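Local coordinates for protein nonribosomal peptide synthase (Streptomyces sp. MJ635-86F5, PDB 5JJP) that probably activates an aliphatic beta-amino acid with ATP, as an adenylation enzyme of the ANL superfamily in nonribosomal peptide assembly, at residues A[66-69]-A[70-74]; A[92-95]-A[96-99]; A[251-254]-A[255-259]. All coordinates share one frame; numbering follows the deposited sequence.

Contact 1 of 3, residues A[66-69]-A[70-74]; sequences EAQA and DAYAA
Gln-68 and Tyr-72, one helical turn apart, meet amide over ring. The Gln-68 CG methylene sits 4.0 Å from the ring centroid of Tyr-72, over its face and displaced toward the rim, a CH-pi contact. Beyond CG the terminal amide also lies across the ring, its plane 24° from the aromatic one, and CD comes within 3.5 Å of Tyr-72 CE1. Gln-68 reaches this position with CG anti to its own N (chi1 -174°) and a bend at chi2. Both polar ends are engaged outside this turn: Gln-68 NE2 probably bonds to Asp-96 OD1, and Tyr-72 OH bonds to the carbonyl of Gly-156. Another pair spaced by four residues, Glu-66 and Asp-70, shares a water that donates to Glu-66 OE2 and to Asp-70 OD2, 2.9 Å from each. Arg-32 pairs with both carboxylates, and Lys-40 with Glu-66, which probably offsets their like charges. Backbone bonds from Asp-70 N to Glu-66 O and from Tyr-72 N to Gln-68 O, each 2.9 Å, set this spacing. Such i to i+4 pairing belongs to a regular alpha-helix, here helix 62-77, which packs on helices 31-37 and 95-107 in the layered ANL adenylation fold.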
loop_
_atom_site.group_PDB
_atom_site.type_symbol
_atom_site.label_atom_id
_atom_site.label_comp_id
_atom_site.label_asym_id
_atom_site.label_seq_id
_atom_site.Cartn_x
_atom_site.Cartn_y
_atom_site.Cartn_z
ATOM N N GLU A 66 -11.576 -15.035 -0.145
ATOM C CA GLU A 66 -12.393 -14.813 1.018
ATOM C C GLU A 66 -12.518 -16.031 1.878
ATOM O O GLU A 66 -12.547 -15.920 3.098
ATOM C CB GLU A 66 -13.785 -14.391 0.632
ATOM C CG GLU A 66 -13.842 -13.037 0.017
ATOM C CD GLU A 66 -15.172 -12.380 0.218
ATOM O OE1 GLU A 66 -15.864 -12.125 -0.781
ATOM O OE2 GLU A 66 -15.541 -12.206 1.393
ATOM N N ALA A 67 -12.694 -17.207 1.262
ATOM C CA ALA A 67 -12.826 -18.442 2.050
ATOM C C ALA A 67 -11.553 -18.622 2.882
ATOM O O ALA A 67 -11.604 -18.996 4.062
ATOM C CB ALA A 67 -13.074 -19.666 1.153
ATOM N N GLN A 68 -10.413 -18.388 2.249
ATOM C CA GLN A 68 -9.154 -18.584 2.950
ATOM C C GLN A 68 -8.990 -17.507 4.085
ATOM O O GLN A 68 -8.597 -17.850 5.209
ATOM C CB GLN A 68 -7.994 -18.571 1.966
ATOM C CG GLN A 68 -6.653 -18.910 2.573
ATOM C CD GLN A 68 -6.478 -20.390 2.853
ATOM O OE1 GLN A 68 -7.337 -21.039 3.439
ATOM N NE2 GLN A 68 -5.333 -20.939 2.440
ATOM N N ALA A 69 -9.358 -16.254 3.805
ATOM C CA ALA A 69 -9.378 -15.218 4.810
ATOM C C ALA A 69 -10.235 -15.616 6.005
ATOM O O ALA A 69 -9.839 -15.436 7.171
ATOM C CB ALA A 69 -9.874 -13.910 4.236
ATOM N N ASP A 70 -11.428 -16.113 5.716
ATOM C CA ASP A 70 -12.354 -16.500 6.756
ATOM C C ASP A 70 -11.814 -17.714 7.579
ATOM O O ASP A 70 -12.018 -17.762 8.812
ATOM C CB ASP A 70 -13.734 -16.835 6.165
ATOM C CG ASP A 70 -14.484 -15.593 5.663
ATOM O OD1 ASP A 70 -14.098 -14.482 5.999
ATOM O OD2 ASP A 70 -15.419 -15.750 4.833
ATOM N N ALA A 71 -11.182 -18.674 6.905
ATOM C CA ALA A 71 -10.711 -19.842 7.602
ATOM C C ALA A 71 -9.583 -19.439 8.514
ATOM O O ALA A 71 -9.488 -19.883 9.647
ATOM C CB ALA A 71 -10.276 -20.894 6.636
ATOM N N TYR A 72 -8.711 -18.590 8.013
ATOM C CA TYR A 72 -7.603 -18.106 8.783
ATOM C C TYR A 72 -8.104 -17.359 10.007
ATOM O O TYR A 72 -7.538 -17.469 11.083
ATOM C CB TYR A 72 -6.721 -17.194 7.930
ATOM C CG TYR A 72 -5.738 -17.870 6.981
ATOM C CD1 TYR A 72 -5.720 -19.272 6.795
ATOM C CD2 TYR A 72 -4.874 -17.124 6.253
ATOM C CE1 TYR A 72 -4.823 -19.885 5.924
ATOM C CE2 TYR A 72 -4.011 -17.718 5.364
ATOM C CZ TYR A 72 -3.985 -19.106 5.187
ATOM O OH TYR A 72 -3.045 -19.648 4.350
ATOM N N ALA A 73 -9.107 -16.504 9.788
ATOM C CA ALA A 73 -9.661 -15.637 10.852
ATOM C C ALA A 73 -10.230 -16.448 11.980
ATOM O O ALA A 73 -9.971 -16.158 13.143
ATOM C CB ALA A 73 -10.728 -14.702 10.293
ATOM N N ALA A 74 -10.990 -17.495 11.644
ATOM C CA ALA A 74 -11.529 -18.411 12.663
ATOM C C ALA A 74 -10.415 -19.023 13.545
ATOM O O ALA A 74 -10.516 -19.010 14.766
ATOM C CB ALA A 74 -12.347 -19.522 12.005
HETATM O O HOH W 1 -16.727 -13.368 3.801
#

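Contact 2 of 3, residues A[92-95]-A[96-99]; sequences PATA and DAVA
The Thr-94 hydroxyl is turned to the first turn of the helix, where OG1 accepts from Ala-97 N at 3.1 Å with an N-H...O angle of 154°. Its chi1 of 61° sets OG1 between the backbone N and the carbonyl carbon, within reach of that amide. The Ala-97 methyl lies beside the same oxygen, CB to Thr-94 OG1 3.5 Å, and Pro-92 O also comes 3.6 Å from Ala-97 CB. The methyl is therefore held against two oxygens of the segment that leads into the helix, one from a side chain and one from the backbone. Thr-94 is thus the N-cap of helix 95-107, which follows strand 87-90 in an alternating alpha/beta part of the adenylation fold, and its hydroxyl takes up an amide of the first turn, as an N-cap side chain does. The next amide, Val-98 N, bonds to Thr-94 O at 3.0 Å. Val-98 carries CG1 anti to its N (chi1 176°), which puts CG2 beside its own backbone N, 3.3 Å from Thr-94 O. Ala-99 N continues the series with a bond to Ala-95 O, 3.0 Å long. Ahead of the turn, Ala-95 N donates to Glu-50 OE1, so a carboxylate from strand 46-51 also serves the helix start. The Asp-96 side chain packs on Tyr-72 of helix 62-77, while Val-98 packs on Ile-48 and on Ile-238 and Leu-242 of helix 232-243.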
loop_
_atom_site.group_PDB
_atom_site.type_symbol
_atom_site.label_atom_id
_atom_site.label_comp_id
_atom_site.label_asym_id
_atom_site.label_seq_id
_atom_site.Cartn_x
_atom_site.Cartn_y
_atom_site.Cartn_z
ATOM N N PRO A 92 6.761 -13.465 1.953
ATOM C CA PRO A 92 6.671 -12.812 0.672
ATOM C C PRO A 92 5.191 -12.612 0.321
ATOM O O PRO A 92 4.341 -13.306 0.834
ATOM C CB PRO A 92 7.380 -13.779 -0.281
ATOM C CG PRO A 92 7.271 -15.107 0.384
ATOM C CD PRO A 92 7.272 -14.840 1.843
ATOM N N ALA A 93 4.923 -11.646 -0.553
ATOM C CA ALA A 93 3.575 -11.408 -1.081
ATOM C C ALA A 93 3.054 -12.619 -1.875
ATOM O O ALA A 93 3.519 -12.886 -2.952
ATOM C CB ALA A 93 3.577 -10.177 -1.966
ATOM N N THR A 94 2.048 -13.294 -1.334
ATOM C CA THR A 94 1.426 -14.460 -1.954
ATOM C C THR A 94 -0.043 -14.416 -1.668
ATOM O O THR A 94 -0.472 -13.728 -0.746
ATOM C CB THR A 94 1.943 -15.769 -1.316
ATOM O OG1 THR A 94 1.625 -15.792 0.077
ATOM C CG2 THR A 94 3.456 -15.881 -1.503
ATOM N N ALA A 95 -0.820 -15.204 -2.402
ATOM C CA ALA A 95 -2.243 -15.283 -2.139
ATOM C C ALA A 95 -2.541 -15.583 -0.663
ATOM O O ALA A 95 -3.445 -15.000 -0.085
ATOM C CB ALA A 95 -2.898 -16.366 -3.044
ATOM N N ASP A 96 -1.833 -16.534 -0.072
ATOM C CA ASP A 96 -2.040 -16.850 1.351
ATOM C C ASP A 96 -1.649 -15.715 2.313
ATOM O O ASP A 96 -2.328 -15.508 3.345
ATOM C CB ASP A 96 -1.294 -18.123 1.729
ATOM C CG ASP A 96 -2.023 -19.398 1.261
ATOM O OD1 ASP A 96 -3.269 -19.316 1.055
ATOM O OD2 ASP A 96 -1.376 -20.474 1.132
ATOM N N ALA A 97 -0.636 -14.938 1.973
ATOM C CA ALA A 97 -0.269 -13.783 2.798
ATOM C C ALA A 97 -1.373 -12.719 2.707
ATOM O O ALA A 97 -1.688 -12.025 3.686
ATOM C CB ALA A 97 1.044 -13.179 2.326
ATOM N N VAL A 98 -2.012 -12.647 1.536
ATOM C CA VAL A 98 -3.139 -11.706 1.387
ATOM C C VAL A 98 -4.320 -12.167 2.254
ATOM O O VAL A 98 -4.913 -11.379 2.991
ATOM C CB VAL A 98 -3.550 -11.551 -0.097
ATOM C CG1 VAL A 98 -4.780 -10.656 -0.222
ATOM C CG2 VAL A 98 -2.397 -11.004 -0.932
ATOM N N ALA A 99 -4.683 -13.452 2.155
ATOM C CA ALA A 99 -5.729 -13.996 3.038
ATOM C C ALA A 99 -5.395 -13.680 4.527
ATOM O O ALA A 99 -6.259 -13.273 5.291
ATOM C CB ALA A 99 -5.875 -15.478 2.848
#

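Contact 3 of 3, residues A[251-254]-A[255-259]; sequences VPRD and RLDFP
A bend at chi3 (112°) folds the Arg-253 guanidinium back over Asp-257, and chi1 of -65° sets the Asp-257 carboxylate where OD2 meets that group. Asp-257 OD2 lies over one guanidinium face, 3.0 Å from Arg-253 NH1, so the salt bridge is purely electrostatic, without a directed hydrogen bond. Arg-255, bent at chi2, runs side by side with Asp-254. There OD2 of Asp-254 stands at the guanidinium edge, near its plane, in a long ion pair of 3.7 Å to Arg-255 NE. Replacing Arg-255 by an alanine would probably leave the Asp-254 carboxylate without this counter-charge and uncover part of Pro-252, whose CD rests 4.0 Å from Arg-255 CG. On the buried Val-251, CG1 meets Leu-256 CB at 3.7 Å, the two side chains crossing at about a right angle. Pro-252 O accepts from Arg-255 N at 3.0 Å, and Arg-253 O from Leu-256 N at 3.1 Å; these i to i+3 bonds are of the 3-10 kind, while the i to i+4 bonds from Leu-256 N and Asp-257 N are weak. This short helix, 253-256, joins edge strand 247-250 to helix 259-268: Val-251 and Leu-256 pack on Phe-262, Val-251 and Arg-255 on Phe-265, and Pro-252 and Arg-255 reach Pro-51 of strand 46-51.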
loop_
_atom_site.group_PDB
_atom_site.type_symbol
_atom_site.label_atom_id
_atom_site.label_comp_id
_atom_site.label_asym_id
_atom_site.label_seq_id
_atom_site.Cartn_x
_atom_site.Cartn_y
_atom_site.Cartn_z
ATOM N N VAL A 251 4.951 -9.955 -8.014
ATOM C CA VAL A 251 6.045 -10.503 -8.791
ATOM C C VAL A 251 7.088 -11.101 -7.810
ATOM O O VAL A 251 7.772 -10.377 -7.140
ATOM C CB VAL A 251 6.703 -9.393 -9.634
ATOM C CG1 VAL A 251 7.825 -9.963 -10.482
ATOM C CG2 VAL A 251 5.685 -8.708 -10.514
ATOM N N PRO A 252 7.199 -12.409 -7.732
ATOM C CA PRO A 252 8.162 -12.947 -6.793
ATOM C C PRO A 252 9.586 -12.442 -7.048
ATOM O O PRO A 252 9.940 -12.173 -8.191
ATOM C CB PRO A 252 8.090 -14.463 -7.045
ATOM C CG PRO A 252 6.808 -14.686 -7.823
ATOM C CD PRO A 252 6.655 -13.447 -8.632
ATOM N N ARG A 253 10.391 -12.320 -5.987
ATOM C CA ARG A 253 11.743 -11.746 -6.138
ATOM C C ARG A 253 12.667 -12.585 -7.087
ATOM O O ARG A 253 13.475 -12.020 -7.794
ATOM C CB ARG A 253 12.386 -11.327 -4.805
ATOM C CG ARG A 253 12.191 -9.839 -4.453
ATOM C CD ARG A 253 12.893 -9.432 -3.148
ATOM N NE ARG A 253 14.035 -8.508 -3.317
ATOM C CZ ARG A 253 15.313 -8.850 -3.553
ATOM N NH1 ARG A 253 15.689 -10.124 -3.680
ATOM N NH2 ARG A 253 16.234 -7.894 -3.689
ATOM N N ASP A 254 12.472 -13.903 -7.182
ATOM C CA ASP A 254 13.224 -14.702 -8.149
ATOM C C ASP A 254 12.809 -14.542 -9.630
ATOM O O ASP A 254 13.466 -15.101 -10.498
ATOM C CB ASP A 254 13.246 -16.194 -7.780
ATOM C CG ASP A 254 11.921 -16.875 -7.951
ATOM O OD1 ASP A 254 11.879 -18.067 -7.641
ATOM O OD2 ASP A 254 10.917 -16.294 -8.387
ATOM N N ARG A 255 11.786 -13.760 -9.935
ATOM C CA ARG A 255 11.563 -13.303 -11.320
ATOM C C ARG A 255 12.075 -11.911 -11.535
ATOM O O ARG A 255 12.481 -11.531 -12.634
ATOM C CB ARG A 255 10.094 -13.263 -11.658
ATOM C CG ARG A 255 9.356 -14.549 -11.336
ATOM C CD ARG A 255 10.009 -15.751 -11.972
ATOM N NE ARG A 255 9.326 -16.994 -11.633
ATOM C CZ ARG A 255 8.540 -17.698 -12.462
ATOM N NH1 ARG A 255 8.305 -17.295 -13.717
ATOM N NH2 ARG A 255 7.988 -18.824 -12.050
ATOM N N LEU A 256 12.105 -11.150 -10.461
ATOM C CA LEU A 256 12.163 -9.735 -10.634
ATOM C C LEU A 256 13.575 -9.230 -10.777
ATOM O O LEU A 256 13.818 -8.330 -11.561
ATOM C CB LEU A 256 11.284 -8.976 -9.658
ATOM C CG LEU A 256 11.527 -7.454 -9.521
ATOM C CD1 LEU A 256 10.592 -6.802 -10.523
ATOM C CD2 LEU A 256 11.304 -6.882 -8.117
ATOM N N ASP A 257 14.508 -9.861 -10.094
ATOM C CA ASP A 257 15.898 -9.463 -10.171
ATOM C C ASP A 257 16.617 -9.976 -11.424
ATOM O O ASP A 257 17.764 -9.609 -11.660
ATOM C CB ASP A 257 16.584 -9.828 -8.850
ATOM C CG ASP A 257 16.005 -9.019 -7.665
ATOM O OD1 ASP A 257 15.773 -7.797 -7.809
ATOM O OD2 ASP A 257 15.744 -9.618 -6.622
ATOM N N PHE A 258 15.914 -10.735 -12.272
ATOM C CA PHE A 258 16.484 -11.280 -13.481
ATOM C C PHE A 258 15.698 -10.756 -14.709
ATOM O O PHE A 258 14.605 -11.240 -14.994
ATOM C CB PHE A 258 16.384 -12.818 -13.400
ATOM C CG PHE A 258 16.911 -13.418 -12.094
ATOM C CD1 PHE A 258 18.059 -14.241 -12.018
ATOM C CD2 PHE A 258 16.247 -13.131 -10.919
ATOM C CE1 PHE A 258 18.496 -14.726 -10.784
ATOM C CE2 PHE A 258 16.689 -13.600 -9.686
ATOM C CZ PHE A 258 17.810 -14.401 -9.617
ATOM N N PRO A 259 16.243 -9.758 -15.437
ATOM C CA PRO A 259 15.549 -9.100 -16.527
ATOM C C PRO A 259 14.772 -9.951 -17.498
ATOM O O PRO A 259 13.627 -9.624 -17.804
ATOM C CB PRO A 259 16.647 -8.344 -17.258
ATOM C CG PRO A 259 17.588 -7.983 -16.158
ATOM C CD PRO A 259 17.550 -9.134 -15.187
#

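Overall arrangement
Contacts 1 and 2 face each other across neighbouring helices, their centres 12 Å apart. The probable hydrogen bond from Gln-68 NE2 to Asp-96 OD1 measures 3.0 Å, and Ala-99 CB packs 3.5 Å from Gln-68 CG, tying the middle of helix 62-77 to the start of helix 95-107. Contact 3 follows edge strand 247-250 of the six-stranded sheet. Its centre is about 17 Å from that of contact 2, with nearest atoms about 6 Å apart, and about 29 Å from that of contact 1. Strand 46-51 touches both contacts 2 and 3, with Ile-48 and Glu-50 meeting contact 2 and Pro-51 meeting contact 3. All three belong to the AMP-binding region.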